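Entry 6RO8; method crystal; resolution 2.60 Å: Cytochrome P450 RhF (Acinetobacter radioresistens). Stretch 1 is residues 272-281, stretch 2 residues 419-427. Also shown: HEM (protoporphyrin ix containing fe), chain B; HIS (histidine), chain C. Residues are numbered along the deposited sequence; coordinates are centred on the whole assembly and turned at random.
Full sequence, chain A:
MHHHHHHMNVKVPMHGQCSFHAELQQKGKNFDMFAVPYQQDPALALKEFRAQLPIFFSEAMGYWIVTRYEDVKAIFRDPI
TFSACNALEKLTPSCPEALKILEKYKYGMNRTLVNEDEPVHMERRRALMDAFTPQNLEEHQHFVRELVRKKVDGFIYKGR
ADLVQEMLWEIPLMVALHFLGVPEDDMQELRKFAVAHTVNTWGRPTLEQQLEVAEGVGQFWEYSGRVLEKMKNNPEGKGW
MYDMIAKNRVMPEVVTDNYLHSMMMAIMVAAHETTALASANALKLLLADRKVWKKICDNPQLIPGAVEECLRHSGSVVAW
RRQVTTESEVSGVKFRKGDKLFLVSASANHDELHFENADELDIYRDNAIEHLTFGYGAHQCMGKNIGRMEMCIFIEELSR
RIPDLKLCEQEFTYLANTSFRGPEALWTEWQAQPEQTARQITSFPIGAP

Stretch 1 (272-281) HETTALASAN
Stretch 2 419-427: SFRGPEALW

The contact between residues 272-281 and 419-427 of this cytochrome P450 is a largely apolar packing of an extended, irregular segment against one flank of a helix, pinned by a single side-chain-to-backbone hydrogen bond. It illustrates a general principle: where an irregular segment crosses a helix, a glycine can permit close approach and an amide side chain can bond a backbone carbonyl.

His272 occupies the N-cap position, and the helix runs from Glu273 through Asn281 and beyond, with phi/psi near -65/-40 and backbone N to O bonds of 2.9 to 3.1 Å from Ala276 N to His272 O through Asn281 N to Leu277 O. The second stretch is extended from Phe420 (-111/150) through Arg421 (-153/121) and Gly422 (-170/154) to Pro423 (-74/144), turns at Glu424 (-70/-35), and extends again. The two advance in the same general sense: Phe420 lies beside Thr274 (CA to CA 7.3 Å), Gly422 beside Leu277 (CA to CA 4.5 Å), and Leu426 reaches Ala280. Together they bury 423 Å².

The tightest backbone approach is at Gly422. Leu277, with chi1 m and chi2 t, sets its CD2 3.6 Å from Gly422 CA; an ideal CB on the glycine would lie 2.6 Å from that CD2, a clash. The other methyl, CD1, packs 3.8 Å from Phe420 CB, while Leu277 CB lies 3.6 Å from Arg421 O.

That carbonyl receives the hydrogen bond. Asn281 (chi1 m, chi2 -17°) leaves the helix sideways, but its amide end comes nearer, placing ND2 2.9 Å from Arg421 O with an N-H...O angle of 154°. Its OD1 rests 3.4 Å from Gly422 CA and 3.2 Å from Pro423 CD. The CA-to-CB bond of Arg421 points away from the helix, its side chain is t, t, t with chi4 80°, and its closest contacts are made by Arg421 O.

One residue before Asn281, Ala280 points toward the loop and packs its CB 3.8 Å from Pro423 CD, while Leu426 (t, p) brings CD2 3.9 Å from Ala280 O.

At the other end, Phe420 (chi1 m, chi2 -85°) points toward the helix. Glu273 OE2 lies over one ring face, 4.2 Å from Phe420 CG, whereas Thr274 CG2 meets the ring edge, 3.4 Å from Phe420 CE1. The bound histidine shares that edge, its CA 3.4 Å from Phe420 CE1, and Thr274 OG1 lies 3.0 Å from its carboxylate O, linking the contact to the ligand beside the haem.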

ATOM      1  N   HIS A 272       2.244   7.617  -2.231  1.00 68.48           N
ATOM      2  CA  HIS A 272       0.963   8.290  -2.089  1.00 76.03           C
ATOM      3  C   HIS A 272      -0.224   7.345  -2.213  1.00 75.08           C
ATOM      4  O   HIS A 272      -1.216   7.519  -1.498  1.00 81.48           O
ATOM      5  CB  HIS A 272       0.859   9.434  -3.105  1.00 70.03           C
ATOM      6  CG  HIS A 272       0.651   8.979  -4.511  1.00 81.09           C
ATOM      7  ND1 HIS A 272      -0.597   8.903  -5.084  1.00 84.74           N
ATOM      8  CD2 HIS A 272       1.530   8.582  -5.461  1.00 82.50           C
ATOM      9  CE1 HIS A 272      -0.479   8.465  -6.325  1.00 86.57           C
ATOM     10  NE2 HIS A 272       0.801   8.268  -6.579  1.00 83.29           N
ATOM     11  N   GLU A 273      -0.137   6.339  -3.086  1.00 68.83           N
ATOM     12  CA  GLU A 273      -1.325   5.548  -3.401  1.00 70.53           C
ATOM     13  C   GLU A 273      -1.861   4.801  -2.181  1.00 71.39           C
ATOM     14  O   GLU A 273      -3.081   4.763  -1.962  1.00 73.75           O
ATOM     15  CB  GLU A 273      -1.049   4.568  -4.539  1.00 68.30           C
ATOM     16  CG  GLU A 273      -2.352   3.986  -5.072  1.00 82.29           C
ATOM     17  CD  GLU A 273      -2.169   2.751  -5.922  1.00 95.88           C
ATOM     18  OE1 GLU A 273      -2.357   2.853  -7.157  1.00100.32           O
ATOM     19  OE2 GLU A 273      -1.853   1.681  -5.358  1.00 94.28           O
ATOM     20  N   THR A 274      -0.984   4.188  -1.381  1.00 61.06           N
ATOM     21  CA  THR A 274      -1.472   3.498  -0.189  1.00 66.35           C
ATOM     22  C   THR A 274      -2.028   4.478   0.850  1.00 69.42           C
ATOM     23  O   THR A 274      -2.951   4.125   1.593  1.00 58.78           O
ATOM     24  CB  THR A 274      -0.371   2.626   0.436  1.00 68.13           C
ATOM     25  OG1 THR A 274       0.903   3.269   0.322  1.00 68.94           O
ATOM     26  CG2 THR A 274      -0.323   1.257  -0.206  1.00 64.97           C
ATOM     27  N   THR A 275      -1.478   5.702   0.916  1.00 66.64           N
ATOM     28  CA  THR A 275      -2.017   6.737   1.792  1.00 59.80           C
ATOM     29  C   THR A 275      -3.415   7.170   1.362  1.00 65.52           C
ATOM     30  O   THR A 275      -4.277   7.423   2.215  1.00 61.28           O
ATOM     31  CB  THR A 275      -1.067   7.932   1.825  1.00 60.80           C
ATOM     32  OG1 THR A 275       0.242   7.479   2.180  1.00 72.23           O
ATOM     33  CG2 THR A 275      -1.508   8.959   2.848  1.00 60.70           C
ATOM     34  N   ALA A 276      -3.670   7.255   0.051  1.00 69.52           N
ATOM     35  CA  ALA A 276      -5.002   7.651  -0.399  1.00 66.40           C
ATOM     36  C   ALA A 276      -6.010   6.540  -0.148  1.00 65.97           C
ATOM     37  O   ALA A 276      -7.106   6.798   0.355  1.00 58.85           O
ATOM     38  CB  ALA A 276      -4.991   8.033  -1.879  1.00 62.32           C
ATOM     39  N   LEU A 277      -5.658   5.292  -0.504  1.00 61.37           N
ATOM     40  CA  LEU A 277      -6.561   4.178  -0.229  1.00 61.15           C
ATOM     41  C   LEU A 277      -6.874   4.088   1.261  1.00 63.59           C
ATOM     42  O   LEU A 277      -8.043   3.949   1.650  1.00 62.34           O
ATOM     43  CB  LEU A 277      -5.950   2.873  -0.726  1.00 60.32           C
ATOM     44  CG  LEU A 277      -5.727   2.739  -2.228  1.00 59.76           C
ATOM     45  CD1 LEU A 277      -4.846   1.533  -2.499  1.00 49.42           C
ATOM     46  CD2 LEU A 277      -7.055   2.619  -2.960  1.00 52.66           C
ATOM     47  N   ALA A 278      -5.841   4.194   2.111  1.00 59.71           N
ATOM     48  CA  ALA A 278      -6.030   4.036   3.551  1.00 71.01           C
ATOM     49  C   ALA A 278      -6.916   5.145   4.119  1.00 73.21           C
ATOM     50  O   ALA A 278      -7.761   4.886   4.985  1.00 73.83           O
ATOM     51  CB  ALA A 278      -4.675   4.011   4.274  1.00 52.58           C
ATOM     52  N   SER A 279      -6.720   6.388   3.647  1.00 69.91           N
ATOM     53  CA  SER A 279      -7.553   7.514   4.076  1.00 76.64           C
ATOM     54  C   SER A 279      -9.009   7.324   3.705  1.00 73.37           C
ATOM     55  O   SER A 279      -9.904   7.750   4.454  1.00 66.28           O
ATOM     56  CB  SER A 279      -7.044   8.841   3.483  1.00 65.19           C
ATOM     57  OG  SER A 279      -5.661   9.038   3.688  1.00 62.39           O
ATOM     58  N   ALA A 280      -9.260   6.753   2.526  1.00 65.85           N
ATOM     59  CA  ALA A 280     -10.638   6.469   2.157  1.00 71.26           C
ATOM     60  C   ALA A 280     -11.221   5.355   3.032  1.00 70.56           C
ATOM     61  O   ALA A 280     -12.373   5.444   3.490  1.00 67.88           O
ATOM     62  CB  ALA A 280     -10.717   6.119   0.680  1.00 59.78           C
ATOM     63  N   ASN A 281     -10.429   4.314   3.305  1.00 66.63           N
ATOM     64  CA  ASN A 281     -10.891   3.240   4.182  1.00 72.80           C
ATOM     65  C   ASN A 281     -11.246   3.766   5.562  1.00 77.27           C
ATOM     66  O   ASN A 281     -12.287   3.406   6.130  1.00 74.11           O
ATOM     67  CB  ASN A 281      -9.813   2.172   4.314  1.00 61.45           C
ATOM     68  CG  ASN A 281      -9.662   1.371   3.083  1.00 64.74           C
ATOM     69  OD1 ASN A 281     -10.545   1.367   2.225  1.00 67.21           O
ATOM     70  ND2 ASN A 281      -8.515   0.704   2.953  1.00 63.05           N
ATOM     71  N   SER A 419      -3.329  -7.028  -3.375  1.00 63.12           N
ATOM     72  CA  SER A 419      -2.531  -6.455  -2.303  1.00 58.62           C
ATOM     73  C   SER A 419      -3.021  -5.101  -1.805  1.00 62.80           C
ATOM     74  O   SER A 419      -2.863  -4.797  -0.615  1.00 59.14           O
ATOM     75  CB  SER A 419      -1.080  -6.317  -2.769  1.00 50.33           C
ATOM     76  OG  SER A 419      -0.503  -7.613  -2.841  1.00 59.68           O
ATOM     77  N   PHE A 420      -3.615  -4.285  -2.667  1.00 59.88           N
ATOM     78  CA  PHE A 420      -4.060  -2.962  -2.282  1.00 65.38           C
ATOM     79  C   PHE A 420      -5.584  -2.911  -2.268  1.00 72.74           C
ATOM     80  O   PHE A 420      -6.252  -3.639  -3.004  1.00 72.71           O
ATOM     81  CB  PHE A 420      -3.468  -1.902  -3.215  1.00 62.71           C
ATOM     82  CG  PHE A 420      -1.971  -1.940  -3.280  1.00 61.43           C
ATOM     83  CD1 PHE A 420      -1.210  -1.270  -2.345  1.00 67.44           C
ATOM     84  CD2 PHE A 420      -1.320  -2.648  -4.270  1.00 63.46           C
ATOM     85  CE1 PHE A 420       0.170  -1.299  -2.401  1.00 67.95           C
ATOM     86  CE2 PHE A 420       0.057  -2.674  -4.327  1.00 68.10           C
ATOM     87  CZ  PHE A 420       0.802  -2.002  -3.388  1.00 65.48           C
ATOM     88  N   ARG A 421      -6.128  -2.065  -1.391  1.00 74.94           N
ATOM     89  CA  ARG A 421      -7.566  -2.056  -1.135  1.00 72.40           C
ATOM     90  C   ARG A 421      -8.026  -0.676  -0.680  1.00 76.19           C
ATOM     91  O   ARG A 421      -7.567  -0.150   0.344  1.00 65.94           O
ATOM     92  CB  ARG A 421      -7.952  -3.109  -0.096  1.00 61.53           C
ATOM     93  CG  ARG A 421      -9.446  -3.257   0.015  1.00 65.15           C
ATOM     94  CD  ARG A 421      -9.880  -4.454   0.841  1.00 67.75           C
ATOM     95  NE  ARG A 421     -11.339  -4.489   0.950  1.00 77.05           N
ATOM     96  CZ  ARG A 421     -12.158  -4.942  -0.001  1.00 82.60           C
ATOM     97  NH1 ARG A 421     -11.669  -5.432  -1.133  1.00 79.03           N
ATOM     98  NH2 ARG A 421     -13.473  -4.925   0.186  1.00 88.74           N
ATOM     99  N   GLY A 422      -8.950  -0.103  -1.446  1.00 73.87           N
ATOM    100  CA  GLY A 422      -9.661   1.085  -1.059  1.00 63.12           C
ATOM    101  C   GLY A 422     -10.786   1.312  -2.041  1.00 66.75           C
ATOM    102  O   GLY A 422     -10.735   0.868  -3.191  1.00 60.50           O
ATOM    103  N   PRO A 423     -11.838   1.993  -1.602  1.00 71.18           N
ATOM    104  CA  PRO A 423     -12.990   2.212  -2.483  1.00 68.37           C
ATOM    105  C   PRO A 423     -12.666   3.267  -3.533  1.00 73.21           C
ATOM    106  O   PRO A 423     -11.955   4.236  -3.264  1.00 76.16           O
ATOM    107  CB  PRO A 423     -14.077   2.695  -1.520  1.00 73.01           C
ATOM    108  CG  PRO A 423     -13.291   3.424  -0.429  1.00 81.81           C
ATOM    109  CD  PRO A 423     -11.948   2.718  -0.320  1.00 74.28           C
ATOM    110  N   GLU A 424     -13.190   3.067  -4.747  1.00 73.87           N
ATOM    111  CA  GLU A 424     -12.910   4.009  -5.831  1.00 81.38           C
ATOM    112  C   GLU A 424     -13.604   5.351  -5.606  1.00 88.21           C
ATOM    113  O   GLU A 424     -13.066   6.403  -5.971  1.00 81.51           O
ATOM    114  CB  GLU A 424     -13.329   3.407  -7.167  1.00 75.47           C
ATOM    115  CG  GLU A 424     -12.893   1.987  -7.286  1.00 88.81           C
ATOM    116  CD  GLU A 424     -12.607   1.577  -8.700  1.00 96.49           C
ATOM    117  OE1 GLU A 424     -13.379   0.757  -9.240  1.00 94.96           O
ATOM    118  OE2 GLU A 424     -11.608   2.074  -9.261  1.00103.40           O
ATOM    119  N   ALA A 425     -14.796   5.332  -5.020  1.00 82.29           N
ATOM    120  CA  ALA A 425     -15.506   6.541  -4.651  1.00 76.17           C
ATOM    121  C   ALA A 425     -15.855   6.495  -3.169  1.00 78.82           C
ATOM    122  O   ALA A 425     -15.933   5.419  -2.563  1.00 75.91           O
ATOM    123  CB  ALA A 425     -16.777   6.714  -5.493  1.00 71.09           C
ATOM    124  N   LEU A 426     -16.054   7.683  -2.584  1.00 71.09           N
ATOM    125  CA  LEU A 426     -16.495   7.824  -1.193  1.00 73.04           C
ATOM    126  C   LEU A 426     -17.549   8.940  -1.164  1.00 82.76           C
ATOM    127  O   LEU A 426     -17.254  10.096  -0.850  1.00 89.85           O
ATOM    128  CB  LEU A 426     -15.319   8.117  -0.256  1.00 65.26           C
ATOM    129  CG  LEU A 426     -15.592   7.844   1.229  1.00 74.43           C
ATOM    130  CD1 LEU A 426     -15.841   6.358   1.501  1.00 76.42           C
ATOM    131  CD2 LEU A 426     -14.487   8.385   2.134  1.00 73.03           C
ATOM    132  N   TRP A 427     -18.790   8.593  -1.493  1.00 81.61           N
ATOM    133  CA  TRP A 427     -19.854   9.588  -1.580  1.00 88.67           C
ATOM    134  C   TRP A 427     -20.424   9.907  -0.200  1.00 87.73           C
ATOM    135  O   TRP A 427     -20.658   9.022   0.627  1.00 86.05           O
ATOM    136  CB  TRP A 427     -20.951   9.111  -2.537  1.00 92.29           C
ATOM    137  CG  TRP A 427     -20.619   9.476  -3.945  1.00 93.69           C
ATOM    138  CD1 TRP A 427     -20.172   8.643  -4.927  1.00 91.65           C
ATOM    139  CD2 TRP A 427     -20.659  10.789  -4.522  1.00 93.25           C
ATOM    140  NE1 TRP A 427     -19.945   9.355  -6.085  1.00 91.57           N
ATOM    141  CE2 TRP A 427     -20.242  10.673  -5.859  1.00 93.44           C
ATOM    142  CE3 TRP A 427     -21.026  12.046  -4.039  1.00 92.38           C
ATOM    143  CZ2 TRP A 427     -20.173  11.766  -6.713  1.00 93.26           C
ATOM    144  CZ3 TRP A 427     -20.949  13.132  -4.887  1.00 95.99           C
ATOM    145  CH2 TRP A 427     -20.528  12.986  -6.208  1.00 97.96           C
TER
HETATM  146  CHA HEM B 500       7.558  -0.562   2.751  1.00 58.42           C
HETATM  147  CHB HEM B 500       2.748  -0.214   3.411  1.00 64.35           C
HETATM  148  CHC HEM B 500       2.901   4.608   2.699  1.00 58.30           C
HETATM  149  CHD HEM B 500       7.606   4.132   1.584  1.00 62.79           C
HETATM  150  C1A HEM B 500       6.244  -0.907   2.976  1.00 59.53           C
HETATM  151  C2A HEM B 500       5.712  -2.241   3.195  1.00 65.64           C
HETATM  152  C3A HEM B 500       4.399  -2.144   3.374  1.00 61.68           C
HETATM  153  C4A HEM B 500       4.022  -0.744   3.272  1.00 66.46           C
HETATM  154  CMA HEM B 500       3.457  -3.336   3.640  1.00 53.53           C
HETATM  155  CAA HEM B 500       6.524  -3.556   3.232  1.00 55.70           C
HETATM  156  CBA HEM B 500       6.773  -3.881   4.692  1.00 55.86           C
HETATM  157  CGA HEM B 500       7.635  -5.104   4.848  1.00 62.45           C
HETATM  158  O1A HEM B 500       8.012  -5.720   3.820  1.00 60.68           O
HETATM  159  O2A HEM B 500       7.942  -5.453   6.012  1.00 57.16           O
HETATM  160  C1B HEM B 500       2.391   1.113   3.366  1.00 62.66           C
HETATM  161  C2B HEM B 500       1.094   1.649   3.733  1.00 67.79           C
HETATM  162  C3B HEM B 500       1.128   2.987   3.521  1.00 61.48           C
HETATM  163  C4B HEM B 500       2.452   3.335   3.023  1.00 63.35           C
HETATM  164  CMB HEM B 500      -0.076   0.774   4.258  1.00 58.42           C
HETATM  165  CAB HEM B 500       0.039   4.058   3.765  1.00 56.96           C
HETATM  166  CBB HEM B 500      -1.100   3.863   4.429  1.00 56.08           C
HETATM  167  C1C HEM B 500       4.194   4.911   2.329  1.00 64.17           C
HETATM  168  C2C HEM B 500       4.733   6.212   1.971  1.00 67.48           C
HETATM  169  C3C HEM B 500       6.042   6.047   1.671  1.00 70.25           C
HETATM  170  C4C HEM B 500       6.363   4.657   1.829  1.00 64.02           C
HETATM  171  CMC HEM B 500       3.903   7.514   1.964  1.00 62.17           C
HETATM  172  CAC HEM B 500       7.135   7.056   1.225  1.00 72.77           C
HETATM  173  CBC HEM B 500       6.886   8.351   1.027  1.00 84.17           C
HETATM  174  C1D HEM B 500       8.007   2.832   1.771  1.00 61.68           C
HETATM  175  C2D HEM B 500       9.333   2.314   1.530  1.00 64.83           C
HETATM  176  C3D HEM B 500       9.331   1.028   1.859  1.00 67.66           C
HETATM  177  C4D HEM B 500       7.994   0.672   2.323  1.00 63.41           C
HETATM  178  CMD HEM B 500      10.546   3.099   0.985  1.00 65.40           C
HETATM  179  CAD HEM B 500      10.556   0.095   1.724  1.00 73.07           C
HETATM  180  CBD HEM B 500      11.432   0.112   2.968  1.00 76.93           C
HETATM  181  CGD HEM B 500      12.309  -1.121   2.970  1.00 80.31           C
HETATM  182  O1D HEM B 500      12.215  -1.915   2.011  1.00 80.11           O
HETATM  183  O2D HEM B 500      13.097  -1.327   3.926  1.00 82.50           O
HETATM  184  NA  HEM B 500       5.181  -0.028   3.016  1.00 68.45           N
HETATM  185  NB  HEM B 500       3.188   2.166   2.941  1.00 64.09           N
HETATM  186  NC  HEM B 500       5.224   3.993   2.225  1.00 67.64           N
HETATM  187  ND  HEM B 500       7.216   1.802   2.259  1.00 62.99           N
HETATM  188 FE   HEM B 500       5.202   2.019   2.610  1.00 59.25          FE
HETATM  189  N   HIS C 501       3.676  -0.037  -3.268  1.00 91.48           N
HETATM  190  CA  HIS C 501       3.398  -0.290  -1.859  1.00 87.65           C
HETATM  191  C   HIS C 501       2.922   0.977  -1.154  1.00 68.61           C
HETATM  192  O   HIS C 501       2.755   0.971   0.073  1.00 90.70           O
HETATM  193  CB  HIS C 501       4.638  -0.846  -1.160  1.00 95.53           C
HETATM  194  CG  HIS C 501       5.915  -0.190  -1.582  1.00 93.53           C
HETATM  195  ND1 HIS C 501       6.820   0.329  -0.678  1.00 88.75           N
HETATM  196  CD2 HIS C 501       6.440   0.033  -2.810  1.00 92.01           C
HETATM  197  CE1 HIS C 501       7.847   0.843  -1.334  1.00 88.25           C
HETATM  198  NE2 HIS C 501       7.641   0.676  -2.628  1.00 91.70           N
HETATM  199  OXT HIS C 501       2.702   2.009  -1.791  1.00 85.21           O
HETATM  200  O   HOH W   1       4.913   1.503   0.386  1.00 78.69           O